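Local coordinates for CREG-like beta-barrel domain-containing protein (Agrobacterium tumefaciens, PDB 3DNH) that is of unknown function but carries a CREG-like beta-barrel related to pyridoxamine 5'-phosphate oxidase, a family whose members commonly bind FMN, at residues V31-L36 and R234-E239; L107-R112 and Y147-E152; L172-S177 and D220-D225. All blocks are in the same frame, centred on the assembly; numbering follows the deposited sequence. Where two conformers were deposited one is given.

Overall arrangement
Contact 2 lies in the closed antiparallel barrel and pairs strand 106-115 with strand 144-157, whereas contact 1 brings helix 28-38, and contact 3 the loop 172-177, against the three-stranded sheet of strands 215-220, 223-227 and 232-236 and its turn. The centres of contacts 1 and 3 are about 9 Å apart, and each is about 18 to 19 Å from that of contact 2. Helix 28-38 bridges the two regions: A32, V35 and L36 pack on L107, while R33 reaches D222. Along the chain, contact 2 closes before contact 3 opens, and both are nested within the span closed by contact 1, which thus brings an early helix against the late sheet.

Contact 1: V31-L36 and R234-E239; sequences VARDVL and RLWFAE
R33 and D34 of helix 28-38 meet W236 on strand 232-236, an outermost strand of the three-stranded sheet, so that a helix packed on the barrel is docked against the later part of the chain. The indole is held at its edge. Its NE1-H points almost straight at D34 OD1, with NE1 to OD1 3.2 Å and an angle of 176° at the hydrogen, and the oxygen lies in the ring plane. On the aspartate the bond arrives on the anti side, well out of the carboxylate plane. D34 was modelled in two conformations; the bond is described for one of them and is to that extent uncertain.

At the benzo end of the indole, W236 CZ3 points into the guanidinium of R33, 3.6 Å from R33 CZ and over the centre of that face. The two planes stand 85° apart, making this an edge-to-face contact in which the ring supplies the edge. A bend at chi3 (79°) turns R33 NE toward the ring edge, while R33 CB touches W236 CH2 at 3.6 Å.

R234, two residues before W236 on the same strand, sets its NE above one face of the indole, offset toward the rim. The two arginines nevertheless come close. Acidic residues of the sheet and its turn probably offset their like charges: D222 takes a salt bridge from R33, and D220 and D225 grip R234. The guanidinium nitrogens R33 NH2 and R234 NH2 are 4.4 Å apart.

Contact 2: L107-R112 and Y147-E152; sequences LTLVGR and YRLRTE
Neighbouring antiparallel barrel strands 106-115 and 144-157 join through R112 and R150, a hydrogen-bonded pair. R150 N donates to R112 O at 2.7 Å, and R112 N returns a bond to R150 O at 2.9 Å. At the neighbouring position, G111 and T151 form a non-hydrogen-bonded pair in which G111 CA approaches R150 O to 3.1 Å, a CA-H...O contact. Beyond it, E152 N donates to V110 O at 2.7 Å. V110 also bonds to G153, so two consecutive residues face one, consistent with a classic beta bulge at E152-G153.

The short segments run 109° apart, consistent with strongly coiled strands in this closed six-stranded barrel, the fold of the FMN-binding split-barrel clan. On one side L109 and L149 meet, CB of L109 lying 3.5 Å from CD2 of L149. Chi1 of L149 (175°) sets its CG anti to the backbone N.

R112 and R150 emerge on the other side, pointing the same way. R112 CD rests over one face of the R150 guanidinium, 3.7 Å from R150 NH2, while D114 takes a salt bridge from that guanidinium. E152 OE1 forms a long salt bridge with R112 NE at 3.9 Å and is also hydrogen-bonded to the hydroxyl of Y53 of the second subunit, which packs on V110 and R112 as well.

Contact 3: L172-S177 and D220-D225; sequences LRTDLS and DPDGID
The T174 methyl lies above the carboxylate planes of both D220 and D222. T174 CG2 is 3.8 Å from D220 OD1 and 3.7 Å from D222 OD2, being brought there by a chi1 that sets CG2 anti to the backbone N. The P221 ring is met at its CD and CG atoms: L176 CD2 packs on P221 CD at 3.6 Å, and D175 O approaches P221 CG at 3.7 Å. The loop after helix 169-172 is thereby laid against the tight turn linking strands 215-220 and 223-227.

That turn contains an Asx turn: D220 OD1 accepts from D222 N at 2.9 Å through its anti lone pair, and G223 N adds a weak bond to the same oxygen. The loop contains an Asx turn of its own, D175 OD1 accepting both the backbone N and the hydroxyl of S177. A water bridges D175 N and D222 OD2, donating to the carboxylate at 3.0 Å.

Beyond the two segments R234 holds D220 and R33 holds D222, the latter arginine also bonding to T174 OG1. With these arginines beside them, the two carboxylates probably stay ionised even with an apolar methyl lying against them.

Contact 1: V31-L36 and R234-E239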
# COMPACT_ATOMS: atom_id res chain seq x y z
N VAL A 31 -14.50 -12.33 -3.37
CA VAL A 31 -13.21 -11.68 -3.63
C VAL A 31 -12.83 -10.71 -2.50
O VAL A 31 -11.67 -10.66 -2.06
CB VAL A 31 -13.22 -10.92 -5.01
CG1 VAL A 31 -12.00 -10.04 -5.15
CG2 VAL A 31 -13.28 -11.90 -6.17
N ALA A 32 -13.81 -9.92 -2.04
CA ALA A 32 -13.62 -9.02 -0.91
C ALA A 32 -13.19 -9.71 0.39
O ALA A 32 -12.27 -9.25 1.04
CB ALA A 32 -14.91 -8.19 -0.66
N ARG A 33 -13.86 -10.80 0.75
CA ARG A 33 -13.57 -11.51 1.99
C ARG A 33 -12.21 -12.18 1.90
O ARG A 33 -11.51 -12.31 2.90
CB ARG A 33 -14.70 -12.51 2.33
CG ARG A 33 -15.89 -11.79 2.98
CD ARG A 33 -17.01 -12.76 3.38
NE ARG A 33 -16.67 -13.43 4.63
CZ ARG A 33 -17.21 -14.57 5.01
NH1 ARG A 33 -18.13 -15.11 4.23
NH2 ARG A 33 -16.86 -15.14 6.16
N ASP A 34 -11.82 -12.56 0.70
CA ASP A 34 -10.50 -13.15 0.48
C ASP A 34 -9.41 -12.12 0.64
O ASP A 34 -8.42 -12.38 1.31
CB ASP A 34 -10.39 -13.78 -0.91
CG ASP A 34 -9.41 -14.94 -0.93
OD1 ASP A 34 -9.51 -15.83 -0.04
OD2 ASP A 34 -8.55 -14.97 -1.84
N VAL A 35 -9.61 -10.93 0.08
CA VAL A 35 -8.65 -9.82 0.28
C VAL A 35 -8.58 -9.44 1.74
O VAL A 35 -7.50 -9.11 2.29
CB VAL A 35 -9.05 -8.55 -0.54
CG1 VAL A 35 -8.10 -7.39 -0.25
CG2 VAL A 35 -9.04 -8.86 -2.03
N LEU A 36 -9.75 -9.42 2.38
CA LEU A 36 -9.83 -9.11 3.78
C LEU A 36 -8.92 -10.02 4.61
O LEU A 36 -8.17 -9.54 5.49
CB LEU A 36 -11.25 -9.19 4.29
CG LEU A 36 -11.49 -9.01 5.79
CD1 LEU A 36 -11.26 -7.60 6.27
CD2 LEU A 36 -12.95 -9.46 6.05
N ARG A 234 -6.18 -18.20 3.14
CA ARG A 234 -7.46 -18.55 3.74
C ARG A 234 -8.05 -19.76 3.01
O ARG A 234 -8.30 -19.70 1.80
CB ARG A 234 -8.47 -17.38 3.75
CG ARG A 234 -9.76 -17.83 4.46
CD ARG A 234 -10.71 -16.75 4.67
NE ARG A 234 -11.98 -17.16 5.29
CZ ARG A 234 -12.19 -17.50 6.58
NH1 ARG A 234 -11.20 -17.55 7.48
NH2 ARG A 234 -13.46 -17.77 6.95
N LEU A 235 -8.29 -20.83 3.75
CA LEU A 235 -8.97 -22.03 3.20
C LEU A 235 -10.45 -21.94 3.52
O LEU A 235 -10.80 -21.90 4.69
CB LEU A 235 -8.38 -23.33 3.79
CG LEU A 235 -8.88 -24.71 3.28
CD1 LEU A 235 -8.73 -24.86 1.81
CD2 LEU A 235 -8.12 -25.87 3.99
N TRP A 236 -11.32 -21.91 2.50
CA TRP A 236 -12.75 -21.87 2.73
C TRP A 236 -13.37 -23.24 2.84
O TRP A 236 -13.09 -24.12 2.01
CB TRP A 236 -13.46 -21.08 1.63
CG TRP A 236 -12.99 -19.64 1.59
CD1 TRP A 236 -11.88 -19.14 0.93
CD2 TRP A 236 -13.61 -18.52 2.24
NE1 TRP A 236 -11.79 -17.77 1.10
CE2 TRP A 236 -12.82 -17.36 1.91
CE3 TRP A 236 -14.74 -18.37 3.06
CZ2 TRP A 236 -13.14 -16.07 2.38
CZ3 TRP A 236 -15.07 -17.05 3.53
CH2 TRP A 236 -14.27 -15.94 3.19
N PHE A 237 -14.21 -23.43 3.86
CA PHE A 237 -14.94 -24.70 3.98
C PHE A 237 -15.95 -24.81 2.86
O PHE A 237 -16.46 -23.77 2.38
CB PHE A 237 -15.65 -24.79 5.33
CG PHE A 237 -14.70 -24.79 6.51
CD1 PHE A 237 -13.50 -25.54 6.47
CD2 PHE A 237 -15.01 -24.06 7.67
CE1 PHE A 237 -12.65 -25.58 7.52
CE2 PHE A 237 -14.13 -24.09 8.78
CZ PHE A 237 -12.96 -24.83 8.71
N ALA A 238 -16.26 -26.04 2.44
CA ALA A 238 -17.34 -26.23 1.49
C ALA A 238 -18.72 -25.88 2.09
O ALA A 238 -19.60 -25.44 1.37
CB ALA A 238 -17.34 -27.66 0.87
N GLU A 239 -18.90 -26.13 3.38
CA GLU A 239 -20.10 -25.68 4.06
C GLU A 239 -19.77 -25.16 5.45
O GLU A 239 -18.68 -25.44 5.96
CB GLU A 239 -21.23 -26.74 4.05
CG GLU A 239 -20.89 -28.04 4.74
CD GLU A 239 -21.95 -29.09 4.51
OE1 GLU A 239 -21.74 -30.25 4.94
OE2 GLU A 239 -23.00 -28.77 3.91

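Contact 2: L107-R112 and Y147-E152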
# COMPACT_ATOMS: atom_id res chain seq x y z
N LEU A 107 -9.51 -3.65 -1.72
CA LEU A 107 -10.64 -3.52 -0.83
C LEU A 107 -10.51 -2.28 0.02
O LEU A 107 -9.54 -2.15 0.78
CB LEU A 107 -10.80 -4.81 -0.00
CG LEU A 107 -11.76 -4.76 1.17
CD1 LEU A 107 -13.20 -4.81 0.62
CD2 LEU A 107 -11.49 -5.91 2.10
N THR A 108 -11.44 -1.34 -0.16
CA THR A 108 -11.46 -0.14 0.68
C THR A 108 -12.55 -0.25 1.75
O THR A 108 -13.70 -0.52 1.43
CB THR A 108 -11.61 1.16 -0.16
OG1 THR A 108 -10.50 1.26 -1.05
CG2 THR A 108 -11.60 2.38 0.74
N LEU A 109 -12.16 -0.06 3.01
CA LEU A 109 -13.08 -0.10 4.14
C LEU A 109 -13.03 1.25 4.83
O LEU A 109 -11.96 1.71 5.24
CB LEU A 109 -12.72 -1.23 5.11
CG LEU A 109 -12.49 -2.65 4.53
CD1 LEU A 109 -11.91 -3.55 5.61
CD2 LEU A 109 -13.81 -3.25 4.03
N VAL A 110 -14.19 1.91 4.92
CA VAL A 110 -14.31 3.21 5.55
C VAL A 110 -15.06 3.06 6.86
O VAL A 110 -16.08 2.39 6.91
CB VAL A 110 -14.99 4.20 4.59
CG1 VAL A 110 -15.22 5.55 5.26
CG2 VAL A 110 -14.18 4.32 3.30
N GLY A 111 -14.56 3.68 7.94
CA GLY A 111 -15.29 3.63 9.22
C GLY A 111 -14.60 4.37 10.35
O GLY A 111 -14.01 5.42 10.12
N ARG A 112 -14.70 3.83 11.57
CA ARG A 112 -14.07 4.47 12.74
C ARG A 112 -12.99 3.59 13.37
O ARG A 112 -13.09 2.37 13.37
CB ARG A 112 -15.10 4.93 13.78
CG ARG A 112 -15.92 6.12 13.30
CD ARG A 112 -17.12 6.43 14.17
NE ARG A 112 -17.83 7.55 13.55
CZ ARG A 112 -17.49 8.84 13.67
NH1 ARG A 112 -18.19 9.75 13.01
NH2 ARG A 112 -16.47 9.22 14.45
N TYR A 147 -5.97 -0.60 17.85
CA TYR A 147 -7.28 -0.12 17.34
C TYR A 147 -7.98 -1.19 16.54
O TYR A 147 -7.32 -1.92 15.87
CB TYR A 147 -7.06 1.01 16.36
CG TYR A 147 -6.21 2.15 16.84
CD1 TYR A 147 -6.80 3.34 17.30
CD2 TYR A 147 -4.82 2.08 16.74
CE1 TYR A 147 -6.00 4.42 17.69
CE2 TYR A 147 -4.05 3.10 17.14
CZ TYR A 147 -4.63 4.28 17.61
OH TYR A 147 -3.81 5.28 17.98
N ARG A 148 -9.31 -1.25 16.56
CA ARG A 148 -9.97 -2.04 15.51
C ARG A 148 -10.84 -1.16 14.63
O ARG A 148 -11.34 -0.09 15.06
CB ARG A 148 -10.71 -3.30 16.07
CG ARG A 148 -11.74 -2.98 17.08
CD ARG A 148 -12.64 -4.19 17.45
NE ARG A 148 -11.95 -5.21 18.21
CZ ARG A 148 -11.90 -5.26 19.55
NH1 ARG A 148 -12.47 -4.33 20.31
NH2 ARG A 148 -11.24 -6.24 20.13
N LEU A 149 -10.97 -1.58 13.39
CA LEU A 149 -11.77 -0.86 12.43
C LEU A 149 -13.23 -1.19 12.69
O LEU A 149 -13.60 -2.37 12.72
CB LEU A 149 -11.37 -1.23 10.99
CG LEU A 149 -12.26 -0.60 9.90
CD1 LEU A 149 -12.23 0.92 9.93
CD2 LEU A 149 -11.83 -1.13 8.54
N ARG A 150 -14.03 -0.15 12.91
CA ARG A 150 -15.47 -0.30 12.85
C ARG A 150 -15.89 0.05 11.43
O ARG A 150 -15.94 1.22 11.08
CB ARG A 150 -16.14 0.67 13.82
CG ARG A 150 -17.57 0.30 14.12
CD ARG A 150 -18.36 1.37 14.85
NE ARG A 150 -17.58 2.22 15.75
CZ ARG A 150 -18.00 3.40 16.22
NH1 ARG A 150 -19.19 3.86 15.87
NH2 ARG A 150 -17.24 4.13 17.03
N THR A 151 -16.19 -0.96 10.62
CA THR A 151 -16.43 -0.73 9.18
C THR A 151 -17.83 -0.16 8.99
O THR A 151 -18.81 -0.73 9.51
CB THR A 151 -16.27 -2.04 8.37
OG1 THR A 151 -14.89 -2.46 8.42
CG2 THR A 151 -16.65 -1.83 6.91
N GLU A 152 -17.92 0.95 8.24
CA GLU A 152 -19.20 1.56 7.95
C GLU A 152 -19.53 1.55 6.46
O GLU A 152 -20.68 1.73 6.07
CB GLU A 152 -19.26 2.99 8.50
CG GLU A 152 -19.05 3.07 9.99
CD GLU A 152 -19.13 4.46 10.51
OE1 GLU A 152 -18.14 5.21 10.40
OE2 GLU A 152 -20.18 4.81 11.06
O HOH W 1 -20.03 7.13 12.65

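Contact 3: L172-S177 and D220-D225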
# COMPACT_ATOMS: atom_id res chain seq x y z
N LEU A 172 -19.07 -8.59 4.78
CA LEU A 172 -17.69 -8.96 5.04
C LEU A 172 -17.52 -9.73 6.33
O LEU A 172 -16.53 -10.46 6.48
CB LEU A 172 -16.78 -7.73 5.05
CG LEU A 172 -16.73 -6.88 3.80
CD1 LEU A 172 -15.53 -5.96 3.97
CD2 LEU A 172 -16.58 -7.74 2.57
N ARG A 173 -18.42 -9.54 7.29
CA ARG A 173 -18.25 -10.16 8.61
C ARG A 173 -18.49 -11.64 8.62
O ARG A 173 -19.34 -12.13 7.87
CB ARG A 173 -19.19 -9.55 9.64
CG ARG A 173 -18.50 -8.49 10.50
CD ARG A 173 -19.41 -8.11 11.68
NE ARG A 173 -20.83 -8.16 11.31
CZ ARG A 173 -21.51 -7.15 10.75
NH1 ARG A 173 -20.93 -5.98 10.49
NH2 ARG A 173 -22.80 -7.33 10.46
N THR A 174 -17.78 -12.36 9.49
CA THR A 174 -18.12 -13.77 9.72
C THR A 174 -19.07 -13.95 10.89
O THR A 174 -18.75 -13.58 12.01
CB THR A 174 -16.86 -14.61 9.96
OG1 THR A 174 -15.98 -14.42 8.86
CG2 THR A 174 -17.22 -16.08 10.11
N ASP A 175 -20.21 -14.58 10.65
CA ASP A 175 -21.21 -14.74 11.68
C ASP A 175 -20.83 -15.89 12.64
O ASP A 175 -20.71 -17.04 12.23
CB ASP A 175 -22.56 -14.99 11.03
CG ASP A 175 -23.72 -14.97 12.02
OD1 ASP A 175 -23.49 -14.81 13.25
OD2 ASP A 175 -24.87 -15.10 11.55
N LEU A 176 -20.67 -15.55 13.92
CA LEU A 176 -20.24 -16.53 14.93
C LEU A 176 -21.40 -17.16 15.71
O LEU A 176 -21.18 -18.12 16.44
CB LEU A 176 -19.17 -15.96 15.88
CG LEU A 176 -17.87 -15.33 15.28
CD1 LEU A 176 -16.91 -14.86 16.37
CD2 LEU A 176 -17.16 -16.20 14.29
N SER A 177 -22.61 -16.60 15.56
CA SER A 177 -23.85 -17.12 16.17
C SER A 177 -24.11 -18.52 15.73
O SER A 177 -23.97 -18.81 14.54
CB SER A 177 -25.04 -16.30 15.71
OG SER A 177 -24.75 -14.94 15.83
N ASP A 220 -12.63 -20.38 11.93
CA ASP A 220 -13.96 -19.76 12.11
C ASP A 220 -15.01 -20.61 11.37
O ASP A 220 -14.66 -21.58 10.68
CB ASP A 220 -13.93 -18.25 11.71
CG ASP A 220 -13.57 -18.02 10.23
OD1 ASP A 220 -14.37 -18.45 9.34
OD2 ASP A 220 -12.51 -17.41 9.93
N PRO A 221 -16.30 -20.30 11.54
CA PRO A 221 -17.26 -21.16 10.85
C PRO A 221 -17.12 -21.30 9.32
O PRO A 221 -17.61 -22.29 8.74
CB PRO A 221 -18.62 -20.50 11.20
CG PRO A 221 -18.37 -19.88 12.53
CD PRO A 221 -16.97 -19.30 12.40
N ASP A 222 -16.49 -20.33 8.67
CA ASP A 222 -16.42 -20.30 7.20
C ASP A 222 -15.06 -20.79 6.65
O ASP A 222 -14.93 -21.12 5.45
CB ASP A 222 -16.70 -18.88 6.69
CG ASP A 222 -18.16 -18.47 6.87
OD1 ASP A 222 -19.03 -19.36 7.02
OD2 ASP A 222 -18.43 -17.25 6.86
N GLY A 223 -14.09 -20.91 7.54
CA GLY A 223 -12.78 -21.44 7.13
C GLY A 223 -11.64 -21.14 8.08
O GLY A 223 -11.86 -20.89 9.26
N ILE A 224 -10.42 -21.14 7.55
CA ILE A 224 -9.22 -21.18 8.36
C ILE A 224 -8.23 -20.18 7.78
O ILE A 224 -7.94 -20.22 6.56
CB ILE A 224 -8.54 -22.62 8.33
CG1 ILE A 224 -9.51 -23.73 8.81
CG2 ILE A 224 -7.19 -22.58 9.18
CD1 ILE A 224 -9.04 -25.22 8.47
N ASP A 225 -7.68 -19.33 8.64
CA ASP A 225 -6.71 -18.38 8.18
C ASP A 225 -5.39 -18.97 8.51
O ASP A 225 -5.24 -19.54 9.60
CB ASP A 225 -6.87 -17.04 8.89
CG ASP A 225 -8.02 -16.18 8.30
OD1 ASP A 225 -8.61 -16.52 7.26
OD2 ASP A 225 -8.29 -15.14 8.88
O HOH W 2 -20.77 -15.84 8.07